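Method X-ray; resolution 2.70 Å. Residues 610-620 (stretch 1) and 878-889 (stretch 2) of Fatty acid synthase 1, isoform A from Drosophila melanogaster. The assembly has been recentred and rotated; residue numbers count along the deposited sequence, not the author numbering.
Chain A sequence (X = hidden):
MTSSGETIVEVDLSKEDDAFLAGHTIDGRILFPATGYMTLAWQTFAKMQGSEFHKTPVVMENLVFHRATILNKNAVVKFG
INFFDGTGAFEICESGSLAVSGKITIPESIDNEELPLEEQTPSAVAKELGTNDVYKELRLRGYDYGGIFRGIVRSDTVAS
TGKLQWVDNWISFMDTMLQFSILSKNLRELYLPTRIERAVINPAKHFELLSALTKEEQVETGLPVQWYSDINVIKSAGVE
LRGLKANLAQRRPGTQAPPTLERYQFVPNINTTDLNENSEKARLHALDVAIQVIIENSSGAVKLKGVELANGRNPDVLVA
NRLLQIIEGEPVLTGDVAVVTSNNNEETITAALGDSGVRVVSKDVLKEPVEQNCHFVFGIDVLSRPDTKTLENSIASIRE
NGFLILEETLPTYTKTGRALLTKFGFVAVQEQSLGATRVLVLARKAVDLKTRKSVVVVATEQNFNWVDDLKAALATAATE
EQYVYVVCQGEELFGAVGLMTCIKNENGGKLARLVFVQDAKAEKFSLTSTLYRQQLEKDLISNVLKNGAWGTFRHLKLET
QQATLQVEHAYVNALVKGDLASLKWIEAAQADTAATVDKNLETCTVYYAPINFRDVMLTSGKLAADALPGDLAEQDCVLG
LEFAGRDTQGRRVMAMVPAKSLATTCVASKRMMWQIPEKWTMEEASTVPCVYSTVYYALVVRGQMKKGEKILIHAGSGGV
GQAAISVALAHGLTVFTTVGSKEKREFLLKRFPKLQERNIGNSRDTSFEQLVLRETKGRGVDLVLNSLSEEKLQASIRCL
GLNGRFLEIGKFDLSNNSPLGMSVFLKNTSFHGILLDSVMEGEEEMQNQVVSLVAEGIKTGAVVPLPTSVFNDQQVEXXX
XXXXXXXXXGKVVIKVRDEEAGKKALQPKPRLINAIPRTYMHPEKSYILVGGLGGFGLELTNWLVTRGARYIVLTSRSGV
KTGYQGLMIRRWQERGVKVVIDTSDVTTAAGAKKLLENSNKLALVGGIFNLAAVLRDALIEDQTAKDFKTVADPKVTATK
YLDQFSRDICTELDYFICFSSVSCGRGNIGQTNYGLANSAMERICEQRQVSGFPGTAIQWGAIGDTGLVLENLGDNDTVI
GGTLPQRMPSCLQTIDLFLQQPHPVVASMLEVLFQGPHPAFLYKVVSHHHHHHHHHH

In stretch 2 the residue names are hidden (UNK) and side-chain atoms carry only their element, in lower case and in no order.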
# COMPACT_ATOMS: atom_id res chain seq x y z
N PRO A 610 32.66 7.57 -12.66
CA PRO A 610 32.18 6.57 -11.70
C PRO A 610 31.09 5.66 -12.25
O PRO A 610 30.33 6.06 -13.13
CB PRO A 610 31.62 7.43 -10.56
CG PRO A 610 32.24 8.76 -10.73
CD PRO A 610 32.42 8.94 -12.20
N ILE A 611 31.02 4.44 -11.72
CA ILE A 611 29.91 3.54 -12.00
C ILE A 611 28.87 3.69 -10.90
O ILE A 611 29.21 3.76 -9.72
CB ILE A 611 30.37 2.08 -12.12
CG1 ILE A 611 31.49 1.93 -13.14
CG2 ILE A 611 29.20 1.19 -12.52
CD1 ILE A 611 32.82 1.59 -12.53
N ASN A 612 27.61 3.74 -11.30
CA ASN A 612 26.51 3.77 -10.35
C ASN A 612 25.67 2.51 -10.53
O ASN A 612 25.82 1.80 -11.53
CB ASN A 612 25.66 5.02 -10.54
CG ASN A 612 26.34 6.27 -10.02
OD1 ASN A 612 26.26 6.58 -8.83
ND2 ASN A 612 27.01 7.00 -10.90
N PHE A 613 24.81 2.22 -9.56
CA PHE A 613 24.02 0.99 -9.61
C PHE A 613 23.20 0.90 -10.90
O PHE A 613 22.99 -0.19 -11.43
CB PHE A 613 23.10 0.90 -8.39
CG PHE A 613 23.80 0.45 -7.13
CD1 PHE A 613 24.43 -0.78 -7.08
CD2 PHE A 613 23.82 1.25 -6.00
CE1 PHE A 613 25.07 -1.20 -5.93
CE2 PHE A 613 24.46 0.84 -4.85
CZ PHE A 613 25.09 -0.39 -4.81
N ARG A 614 22.76 2.05 -11.42
CA ARG A 614 21.97 2.07 -12.64
C ARG A 614 22.74 1.45 -13.80
O ARG A 614 22.17 0.76 -14.64
CB ARG A 614 21.54 3.49 -12.98
CG ARG A 614 20.54 3.59 -14.14
CD ARG A 614 20.26 5.04 -14.51
NE ARG A 614 20.21 5.26 -15.95
CZ ARG A 614 21.27 5.23 -16.75
NH1 ARG A 614 22.48 4.96 -16.26
NH2 ARG A 614 21.13 5.45 -18.05
N ASP A 615 24.05 1.69 -13.83
CA ASP A 615 24.90 1.11 -14.87
C ASP A 615 24.98 -0.40 -14.69
O ASP A 615 24.92 -1.15 -15.66
CB ASP A 615 26.30 1.73 -14.83
CG ASP A 615 26.29 3.21 -15.16
OD1 ASP A 615 25.35 3.67 -15.84
OD2 ASP A 615 27.23 3.92 -14.73
N VAL A 616 25.12 -0.84 -13.44
CA VAL A 616 25.20 -2.26 -13.14
C VAL A 616 23.88 -2.94 -13.49
O VAL A 616 23.86 -3.99 -14.13
CB VAL A 616 25.55 -2.50 -11.66
CG1 VAL A 616 25.70 -4.00 -11.37
CG2 VAL A 616 26.82 -1.76 -11.28
N MET A 617 22.77 -2.33 -13.07
CA MET A 617 21.45 -2.91 -13.28
C MET A 617 21.16 -3.04 -14.77
O MET A 617 20.62 -4.05 -15.22
CB MET A 617 20.37 -2.05 -12.60
CG MET A 617 20.43 -2.06 -11.08
SD MET A 617 20.25 -3.71 -10.37
CE MET A 617 20.51 -3.36 -8.63
N LEU A 618 21.52 -2.01 -15.53
CA LEU A 618 21.31 -2.04 -16.98
C LEU A 618 22.14 -3.14 -17.62
O LEU A 618 21.63 -3.92 -18.42
CB LEU A 618 21.66 -0.69 -17.60
CG LEU A 618 21.37 -0.53 -19.09
CD1 LEU A 618 19.94 -0.92 -19.45
CD2 LEU A 618 21.66 0.89 -19.54
N THR A 619 23.42 -3.20 -17.27
CA THR A 619 24.32 -4.19 -17.84
C THR A 619 23.87 -5.60 -17.50
O THR A 619 23.86 -6.48 -18.36
CB THR A 619 25.77 -3.97 -17.36
OG1 THR A 619 26.23 -2.68 -17.76
CG2 THR A 619 26.71 -5.04 -17.93
N SER A 620 23.50 -5.82 -16.24
CA SER A 620 23.10 -7.15 -15.79
C SER A 620 21.76 -7.58 -16.37
O SER A 620 21.50 -8.77 -16.55
CB SER A 620 23.03 -7.19 -14.26
OG SER A 620 21.97 -6.38 -13.78
N UNK A 878 36.36 -5.86 -14.08
CA UNK A 878 36.60 -6.07 -12.66
C UNK A 878 35.93 -4.97 -11.85
O UNK A 878 35.45 -5.20 -10.75
o UNK A 878 38.00 -8.93 -11.59
c UNK A 878 38.10 -6.11 -12.37
n UNK A 878 38.07 -9.43 -13.77
c UNK A 878 38.27 -8.61 -12.74
c UNK A 878 38.84 -7.25 -13.07
N UNK A 879 35.92 -3.76 -12.41
CA UNK A 879 35.28 -2.63 -11.76
C UNK A 879 33.79 -2.90 -11.53
O UNK A 879 33.28 -2.69 -10.43
c UNK A 879 35.46 -1.37 -12.59
N UNK A 880 33.11 -3.37 -12.56
CA UNK A 880 31.69 -3.68 -12.47
C UNK A 880 31.41 -4.85 -11.53
O UNK A 880 30.55 -4.76 -10.66
c UNK A 880 28.81 -1.41 -15.37
c UNK A 880 31.06 -0.79 -15.86
c UNK A 880 30.62 -2.78 -14.59
c UNK A 880 31.51 -1.90 -15.18
c UNK A 880 29.27 -2.52 -14.69
c UNK A 880 29.70 -0.54 -15.95
c UNK A 880 31.11 -3.99 -13.85
N UNK A 881 32.14 -5.95 -11.72
CA UNK A 881 31.97 -7.12 -10.87
C UNK A 881 32.22 -6.78 -9.41
O UNK A 881 31.60 -7.34 -8.51
n UNK A 881 32.84 -10.73 -14.22
c UNK A 881 32.47 -8.89 -12.63
c UNK A 881 33.28 -10.12 -12.97
n UNK A 881 31.00 -11.77 -13.28
c UNK A 881 32.89 -8.26 -11.32
n UNK A 881 31.44 -12.02 -15.52
c UNK A 881 31.76 -11.50 -14.34
N UNK A 882 33.14 -5.85 -9.18
CA UNK A 882 33.50 -5.44 -7.83
C UNK A 882 32.36 -4.70 -7.15
O UNK A 882 32.12 -4.88 -5.96
c UNK A 882 35.42 -2.40 -4.82
c UNK A 882 36.24 -4.60 -4.37
c UNK A 882 35.21 -4.13 -6.48
c UNK A 882 36.04 -3.29 -3.97
c UNK A 882 35.83 -5.01 -5.62
c UNK A 882 34.76 -4.57 -7.85
c UNK A 882 35.01 -2.82 -6.07
N UNK A 883 31.66 -3.85 -7.90
CA UNK A 883 30.55 -3.09 -7.33
C UNK A 883 29.35 -4.00 -7.11
O UNK A 883 28.62 -3.85 -6.13
c UNK A 883 29.13 -1.01 -7.59
c UNK A 883 27.74 1.35 -7.30
s UNK A 883 28.84 0.54 -8.46
c UNK A 883 30.16 -1.92 -8.23
N UNK A 884 29.15 -4.95 -8.01
CA UNK A 884 28.04 -5.89 -7.91
C UNK A 884 28.13 -6.70 -6.62
O UNK A 884 27.12 -7.01 -6.00
c UNK A 884 28.02 -6.82 -9.11
N UNK A 885 29.36 -7.04 -6.22
CA UNK A 885 29.58 -7.86 -5.03
C UNK A 885 29.00 -7.20 -3.79
O UNK A 885 28.29 -7.84 -3.01
o UNK A 885 31.77 -6.92 -4.57
c UNK A 885 31.07 -8.12 -4.83
N UNK A 886 29.30 -5.92 -3.62
CA UNK A 886 28.76 -5.15 -2.51
C UNK A 886 29.66 -5.03 -1.31
O UNK A 886 29.23 -4.57 -0.25
N UNK A 887 30.92 -5.44 -1.45
CA UNK A 887 31.89 -5.30 -0.36
C UNK A 887 32.50 -3.90 -0.38
O UNK A 887 33.24 -3.52 0.53
c UNK A 887 34.96 -7.29 -1.73
n UNK A 887 37.22 -7.85 -0.77
c UNK A 887 36.06 -6.92 -0.72
c UNK A 887 33.00 -6.34 -0.46
c UNK A 887 33.85 -6.25 -1.72
N UNK A 888 32.19 -3.13 -1.42
CA UNK A 888 32.82 -1.84 -1.63
C UNK A 888 32.21 -0.77 -0.73
O UNK A 888 31.01 -0.80 -0.45
c UNK A 888 31.29 -1.09 -3.51
c UNK A 888 30.27 -1.88 -3.91
c UNK A 888 32.69 -1.41 -3.10
n UNK A 888 29.19 -1.06 -4.16
n UNK A 888 30.80 0.20 -3.52
c UNK A 888 29.54 0.19 -3.92
N UNK A 889 33.04 0.18 -0.32
CA UNK A 889 32.59 1.31 0.47
C UNK A 889 32.95 2.59 -0.27
O UNK A 889 34.12 2.85 -0.55
c UNK A 889 33.22 1.29 1.88
c UNK A 889 32.94 2.60 2.63
c UNK A 889 33.29 -0.06 4.06
c UNK A 889 32.70 0.08 2.67

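Position 878 carries three carbons, the third bearing one oxygen and one nitrogen, exposed and out of reach of stretch 1. This is a glutamine-type amide, Q878. Position 879 has one carbon, its CB, pointing toward stretch 1 and lying 4.0 Å from I611 CD1: A879, whose single CB packs beside the isoleucine tip.

At 880 one carbon leads to a ring of six carbons. The CA-to-CB bond points sideways, but the ring reaches in, and I611 CG2 sits over one face: F880. I611 CG2 is 4.1 Å from the F880 ring centroid, while D615 O approaches the edge, 3.9 Å from F880 CE2. T619 OG1 is 3.7 Å from F880 CE2, and T619 OG1 donates to D615 O at 2.9 Å within its own helix.

Position 881 shows three carbons, a nitrogen, then a carbon with two more nitrogens: a guanidinium, R881, whose CA-to-CB bond points away; no side-chain atom comes within 8 Å of stretch 1. Position 882 is again one carbon and a six-carbon ring, but out of reach: F882.

The chain at 883 is unbranched: two carbons, a sulfur, and a last carbon set over the F613 ring. That is M883, extended with all three chi angles t. M883 SD lies 3.5 Å from I611 O and 4.2 Å from V616 CG2. M883 CE stands almost on the ring normal of F613, 3.8 Å from the centroid, so the methyl packs squarely on the face.

A single carbon at 884, its CB, is 4.3 Å from V616 CG1: A884. At 885 one carbon and one oxygen, out of reach, make S885; S885 OG donates to F882 O at a very short 2.5 Å. Position 886 has no side-chain atoms and a phi of 97°; a CB there would jam against the preceding carbonyl, so G886 suits the turn out of the helix.

Position 887 has four carbons in a row ending in nitrogen and touches nothing on stretch 1: K887. Position 888 has one carbon and a five-membered ring of three carbons and two nitrogens, with F613 CZ near the ring plane: H888, whose NE2 is 4.2 Å from F613 CZ. Position 889 has four carbons, forked at the first, one arm two carbons long, and lies out of reach: I889.

The contact works by shape, without hydrogen bonds between the stretches. The helices cross at 103°, with V616 and F880 nearest by CA. F880 and M883 reach across with long side chains, while A879 and A884 stay short where I611 and V616 approach.

Stretch 2 878-889: QAFRFMASGKHI
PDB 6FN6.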